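Local coordinates for vacuolar-sorting protein BRO1 (Saccharomyces cerevisiae, PDB 1ZB1) that helps to concentrate and sort cargo into multivesicular bodies, recruiting the deubiquitinase DOA4 to endosomes as an adapter, at residues A[210-221]-A[335-343]. Numbering follows the deposited sequence.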
ATOM      1  N   LEU A 210      17.996   8.189 -15.859  1.00 35.83           N
ATOM      2  CA  LEU A 210      16.616   7.890 -15.472  1.00 34.95           C
ATOM      3  C   LEU A 210      16.564   6.927 -14.283  1.00 33.79           C
ATOM      4  O   LEU A 210      15.955   7.227 -13.251  1.00 33.99           O
ATOM      5  CB  LEU A 210      15.865   7.263 -16.650  1.00 34.71           C
ATOM      6  CG  LEU A 210      14.366   7.535 -16.858  1.00 36.10           C
ATOM      7  CD1 LEU A 210      13.770   6.360 -17.617  1.00 34.62           C
ATOM      8  CD2 LEU A 210      13.644   7.725 -15.543  1.00 34.47           C
ATOM      9  N   ILE A 211      17.195   5.767 -14.440  1.00 33.14           N
ATOM     10  CA  ILE A 211      17.222   4.756 -13.389  1.00 32.28           C
ATOM     11  C   ILE A 211      17.711   5.368 -12.081  1.00 31.71           C
ATOM     12  O   ILE A 211      17.131   5.129 -11.022  1.00 31.06           O
ATOM     13  CB  ILE A 211      18.129   3.560 -13.786  1.00 34.51           C
ATOM     14  CG1 ILE A 211      17.460   2.741 -14.895  1.00 34.93           C
ATOM     15  CG2 ILE A 211      18.365   2.646 -12.587  1.00 33.87           C
ATOM     16  CD1 ILE A 211      17.204   3.501 -16.158  1.00 40.72           C
ATOM     17  N   SER A 212      18.765   6.175 -12.164  1.00 29.68           N
ATOM     18  CA  SER A 212      19.324   6.829 -10.988  1.00 29.48           C
ATOM     19  C   SER A 212      18.293   7.683 -10.243  1.00 30.25           C
ATOM     20  O   SER A 212      18.161   7.589  -9.019  1.00 29.59           O
ATOM     21  CB  SER A 212      20.511   7.705 -11.393  1.00 28.74           C
ATOM     22  OG  SER A 212      21.020   8.403 -10.274  1.00 26.74           O
ATOM     23  N   LYS A 213      17.569   8.516 -10.985  1.00 30.31           N
ATOM     24  CA  LYS A 213      16.559   9.393 -10.392  1.00 30.98           C
ATOM     25  C   LYS A 213      15.403   8.603  -9.779  1.00 30.10           C
ATOM     26  O   LYS A 213      14.943   8.920  -8.683  1.00 31.31           O
ATOM     27  CB  LYS A 213      16.021  10.361 -11.454  1.00 32.62           C
ATOM     28  CG  LYS A 213      17.124  11.110 -12.186  1.00 35.94           C
ATOM     29  CD  LYS A 213      16.597  11.997 -13.305  1.00 38.04           C
ATOM     30  CE  LYS A 213      16.026  13.295 -12.768  1.00 39.85           C
ATOM     31  NZ  LYS A 213      15.818  14.275 -13.868  1.00 41.58           N
ATOM     32  N   LEU A 214      14.936   7.583 -10.493  1.00 28.85           N
ATOM     33  CA  LEU A 214      13.836   6.749 -10.014  1.00 28.08           C
ATOM     34  C   LEU A 214      14.253   5.956  -8.781  1.00 28.49           C
ATOM     35  O   LEU A 214      13.447   5.731  -7.875  1.00 28.00           O
ATOM     36  CB  LEU A 214      13.385   5.785 -11.115  1.00 28.24           C
ATOM     37  CG  LEU A 214      12.715   6.432 -12.332  1.00 27.10           C
ATOM     38  CD1 LEU A 214      12.547   5.408 -13.433  1.00 24.65           C
ATOM     39  CD2 LEU A 214      11.375   7.019 -11.918  1.00 25.80           C
ATOM     40  N   SER A 215      15.515   5.531  -8.757  1.00 26.03           N
ATOM     41  CA  SER A 215      16.043   4.775  -7.634  1.00 24.71           C
ATOM     42  C   SER A 215      16.128   5.668  -6.413  1.00 25.37           C
ATOM     43  O   SER A 215      15.842   5.233  -5.303  1.00 26.38           O
ATOM     44  CB  SER A 215      17.432   4.221  -7.962  1.00 26.00           C
ATOM     45  OG  SER A 215      17.346   3.165  -8.899  1.00 27.46           O
ATOM     46  N   ARG A 216      16.513   6.923  -6.615  1.00 25.24           N
ATOM     47  CA  ARG A 216      16.616   7.841  -5.495  1.00 27.49           C
ATOM     48  C   ARG A 216      15.245   8.029  -4.867  1.00 26.82           C
ATOM     49  O   ARG A 216      15.116   8.085  -3.644  1.00 27.33           O
ATOM     50  CB  ARG A 216      17.166   9.197  -5.937  1.00 29.02           C
ATOM     51  CG  ARG A 216      17.422  10.129  -4.767  1.00 34.84           C
ATOM     52  CD  ARG A 216      18.452   9.525  -3.814  1.00 40.84           C
ATOM     53  NE  ARG A 216      18.390  10.097  -2.472  1.00 44.46           N
ATOM     54  CZ  ARG A 216      18.589  11.381  -2.188  1.00 47.90           C
ATOM     55  NH1 ARG A 216      18.867  12.246  -3.157  1.00 48.89           N
ATOM     56  NH2 ARG A 216      18.508  11.799  -0.931  1.00 49.07           N
ATOM     57  N   ALA A 217      14.220   8.120  -5.706  1.00 25.36           N
ATOM     58  CA  ALA A 217      12.863   8.296  -5.207  1.00 26.09           C
ATOM     59  C   ALA A 217      12.437   7.078  -4.382  1.00 24.68           C
ATOM     60  O   ALA A 217      11.789   7.223  -3.344  1.00 24.59           O
ATOM     61  CB  ALA A 217      11.897   8.527  -6.373  1.00 26.25           C
ATOM     62  N   THR A 218      12.806   5.883  -4.840  1.00 24.00           N
ATOM     63  CA  THR A 218      12.463   4.650  -4.124  1.00 23.87           C
ATOM     64  C   THR A 218      13.066   4.702  -2.722  1.00 26.58           C
ATOM     65  O   THR A 218      12.414   4.352  -1.729  1.00 26.13           O
ATOM     66  CB  THR A 218      12.997   3.408  -4.861  1.00 23.96           C
ATOM     67  OG1 THR A 218      12.480   3.390  -6.199  1.00 23.72           O
ATOM     68  CG2 THR A 218      12.561   2.130  -4.144  1.00 21.66           C
ATOM     69  N   CYS A 219      14.312   5.156  -2.649  1.00 25.40           N
ATOM     70  CA  CYS A 219      15.012   5.287  -1.381  1.00 27.62           C
ATOM     71  C   CYS A 219      14.265   6.257  -0.469  1.00 26.49           C
ATOM     72  O   CYS A 219      13.960   5.928   0.677  1.00 26.70           O
ATOM     73  CB  CYS A 219      16.442   5.794  -1.611  1.00 29.72           C
ATOM     74  SG  CYS A 219      17.235   6.424  -0.113  1.00 33.73           S
ATOM     75  N   ASN A 220      13.959   7.447  -0.980  1.00 26.44           N
ATOM     76  CA  ASN A 220      13.256   8.448  -0.180  1.00 27.11           C
ATOM     77  C   ASN A 220      11.916   7.928   0.353  1.00 26.98           C
ATOM     78  O   ASN A 220      11.543   8.206   1.489  1.00 26.15           O
ATOM     79  CB  ASN A 220      13.024   9.733  -0.986  1.00 28.96           C
ATOM     80  CG  ASN A 220      14.328  10.429  -1.380  1.00 32.97           C
ATOM     81  OD1 ASN A 220      15.352  10.294  -0.703  1.00 33.10           O
ATOM     82  ND2 ASN A 220      14.284  11.190  -2.467  1.00 32.58           N
ATOM     83  N   LEU A 221      11.195   7.178  -0.472  1.00 25.78           N
ATOM     84  CA  LEU A 221       9.912   6.622  -0.062  1.00 27.83           C
ATOM     85  C   LEU A 221      10.062   5.632   1.100  1.00 27.69           C
ATOM     86  O   LEU A 221       9.305   5.681   2.074  1.00 28.13           O
ATOM     87  CB  LEU A 221       9.237   5.946  -1.258  1.00 27.68           C
ATOM     88  CG  LEU A 221       8.200   6.741  -2.066  1.00 32.88           C
ATOM     89  CD1 LEU A 221       8.320   8.234  -1.807  1.00 32.43           C
ATOM     90  CD2 LEU A 221       8.369   6.419  -3.545  1.00 30.57           C
ATOM     91  N   VAL A 335      25.157  14.729  -2.465  1.00 79.04           N
ATOM     92  CA  VAL A 335      24.052  13.779  -2.402  1.00 77.69           C
ATOM     93  C   VAL A 335      22.833  14.311  -3.155  1.00 76.47           C
ATOM     94  O   VAL A 335      22.172  13.570  -3.885  1.00 76.08           O
ATOM     95  CB  VAL A 335      23.659  13.473  -0.932  1.00 78.17           C
ATOM     96  CG1 VAL A 335      23.258  14.755  -0.219  1.00 77.92           C
ATOM     97  CG2 VAL A 335      22.525  12.457  -0.895  1.00 78.24           C
ATOM     98  N   ASP A 336      22.547  15.598  -2.982  1.00 75.01           N
ATOM     99  CA  ASP A 336      21.410  16.222  -3.650  1.00 73.48           C
ATOM    100  C   ASP A 336      21.714  16.500  -5.117  1.00 71.48           C
ATOM    101  O   ASP A 336      20.994  17.245  -5.782  1.00 71.54           O
ATOM    102  CB  ASP A 336      21.019  17.520  -2.937  1.00 74.87           C
ATOM    103  CG  ASP A 336      20.403  17.268  -1.572  1.00 76.18           C
ATOM    104  OD1 ASP A 336      20.050  18.248  -0.882  1.00 76.66           O
ATOM    105  OD2 ASP A 336      20.270  16.086  -1.190  1.00 77.07           O
ATOM    106  N   SER A 337      22.790  15.897  -5.610  1.00 68.81           N
ATOM    107  CA  SER A 337      23.181  16.051  -7.004  1.00 65.27           C
ATOM    108  C   SER A 337      22.233  15.188  -7.830  1.00 62.98           C
ATOM    109  O   SER A 337      22.001  15.451  -9.012  1.00 62.73           O
ATOM    110  CB  SER A 337      24.626  15.586  -7.205  1.00 64.94           C
ATOM    111  OG  SER A 337      25.029  15.721  -8.555  1.00 63.78           O
ATOM    112  N   ILE A 338      21.692  14.153  -7.193  1.00 59.85           N
ATOM    113  CA  ILE A 338      20.750  13.248  -7.841  1.00 56.64           C
ATOM    114  C   ILE A 338      19.345  13.711  -7.478  1.00 54.03           C
ATOM    115  O   ILE A 338      18.963  13.696  -6.310  1.00 52.66           O
ATOM    116  CB  ILE A 338      20.930  11.796  -7.357  1.00 56.86           C
ATOM    117  CG1 ILE A 338      22.377  11.349  -7.579  1.00 57.06           C
ATOM    118  CG2 ILE A 338      19.977  10.879  -8.111  1.00 56.52           C
ATOM    119  CD1 ILE A 338      22.671   9.944  -7.086  1.00 56.81           C
ATOM    120  N   LYS A 339      18.585  14.119  -8.488  1.00 52.00           N
ATOM    121  CA  LYS A 339      17.226  14.614  -8.289  1.00 49.99           C
ATOM    122  C   LYS A 339      16.172  13.515  -8.441  1.00 47.26           C
ATOM    123  O   LYS A 339      15.890  13.050  -9.547  1.00 46.88           O
ATOM    124  CB  LYS A 339      16.966  15.746  -9.279  1.00 51.68           C
ATOM    125  CG  LYS A 339      18.053  16.812  -9.246  1.00 53.66           C
ATOM    126  CD  LYS A 339      18.021  17.690 -10.482  1.00 55.73           C
ATOM    127  CE  LYS A 339      19.221  18.626 -10.517  1.00 56.51           C
ATOM    128  NZ  LYS A 339      19.278  19.418 -11.779  1.00 56.48           N
ATOM    129  N   ALA A 340      15.591  13.115  -7.315  1.00 43.53           N
ATOM    130  CA  ALA A 340      14.580  12.060  -7.279  1.00 40.20           C
ATOM    131  C   ALA A 340      13.384  12.285  -8.202  1.00 37.96           C
ATOM    132  O   ALA A 340      12.923  13.413  -8.382  1.00 37.12           O
ATOM    133  CB  ALA A 340      14.093  11.866  -5.844  1.00 40.04           C
ATOM    134  N   LEU A 341      12.887  11.195  -8.781  1.00 34.70           N
ATOM    135  CA  LEU A 341      11.734  11.244  -9.672  1.00 33.28           C
ATOM    136  C   LEU A 341      10.667  10.240  -9.219  1.00 31.61           C
ATOM    137  O   LEU A 341      10.841   9.030  -9.372  1.00 30.23           O
ATOM    138  CB  LEU A 341      12.157  10.927 -11.108  1.00 31.94           C
ATOM    139  CG  LEU A 341      11.033  10.948 -12.151  1.00 33.45           C
ATOM    140  CD1 LEU A 341      10.474  12.353 -12.259  1.00 31.43           C
ATOM    141  CD2 LEU A 341      11.553  10.478 -13.502  1.00 32.95           C
ATOM    142  N   ASP A 342       9.575  10.756  -8.658  1.00 30.10           N
ATOM    143  CA  ASP A 342       8.447   9.946  -8.180  1.00 29.82           C
ATOM    144  C   ASP A 342       7.538   9.648  -9.378  1.00 29.86           C
ATOM    145  O   ASP A 342       6.915  10.559  -9.920  1.00 31.98           O
ATOM    146  CB  ASP A 342       7.661  10.738  -7.132  1.00 31.19           C
ATOM    147  CG  ASP A 342       6.650   9.887  -6.376  1.00 31.28           C
ATOM    148  OD1 ASP A 342       6.180   8.865  -6.918  1.00 29.90           O
ATOM    149  OD2 ASP A 342       6.321  10.256  -5.235  1.00 33.11           O
ATOM    150  N   ALA A 343       7.445   8.382  -9.778  1.00 27.87           N
ATOM    151  CA  ALA A 343       6.631   8.005 -10.935  1.00 28.05           C
ATOM    152  C   ALA A 343       5.192   7.568 -10.635  1.00 28.93           C
ATOM    153  O   ALA A 343       4.441   7.240 -11.554  1.00 28.34           O
ATOM    154  CB  ALA A 343       7.337   6.900 -11.714  1.00 27.53           C
TER
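In the helical Bro1 domain, an extended connector lies against helix 208-230, where Lys213 O, although already used by the helix, accepts a bond from Leu341 N (3.1 Å, 153° at the hydrogen). The two donors, Leu341 N and Ala217 N, reach this oxygen from opposite faces of its carbonyl plane, so both bonds fit; Ala340 CA adds a CA-H...O contact. The helical bond from Ala217 N is kept, so the connector is held here without a break in the helix. On one side of this anchor Leu341, with CG anti to its backbone N (chi1 -180°), runs alongside Leu214, CD2 to CD2 at 3.8 Å. On the other, the Ala340 methyl meets Ala217 CB at 4.0 Å and the amide of Asn220 through ND2. The connector links helix 303-322 to helix 349-371, and Gln191 of helix 176-198 binds both Ala343 N and Leu214 O, joining loop and helix again. Farther along, Ile338 CG2 presses on Ser212 OG at 3.4 Å, beside Ser259 of helix 242-269. A bend at chi2 (61°) brings the Arg216 guanidinium up beside the 3-10 segment 335-337: Ile338 O lies at its edge, 3.5 Å from NH1, and Val335 CG2 over one face.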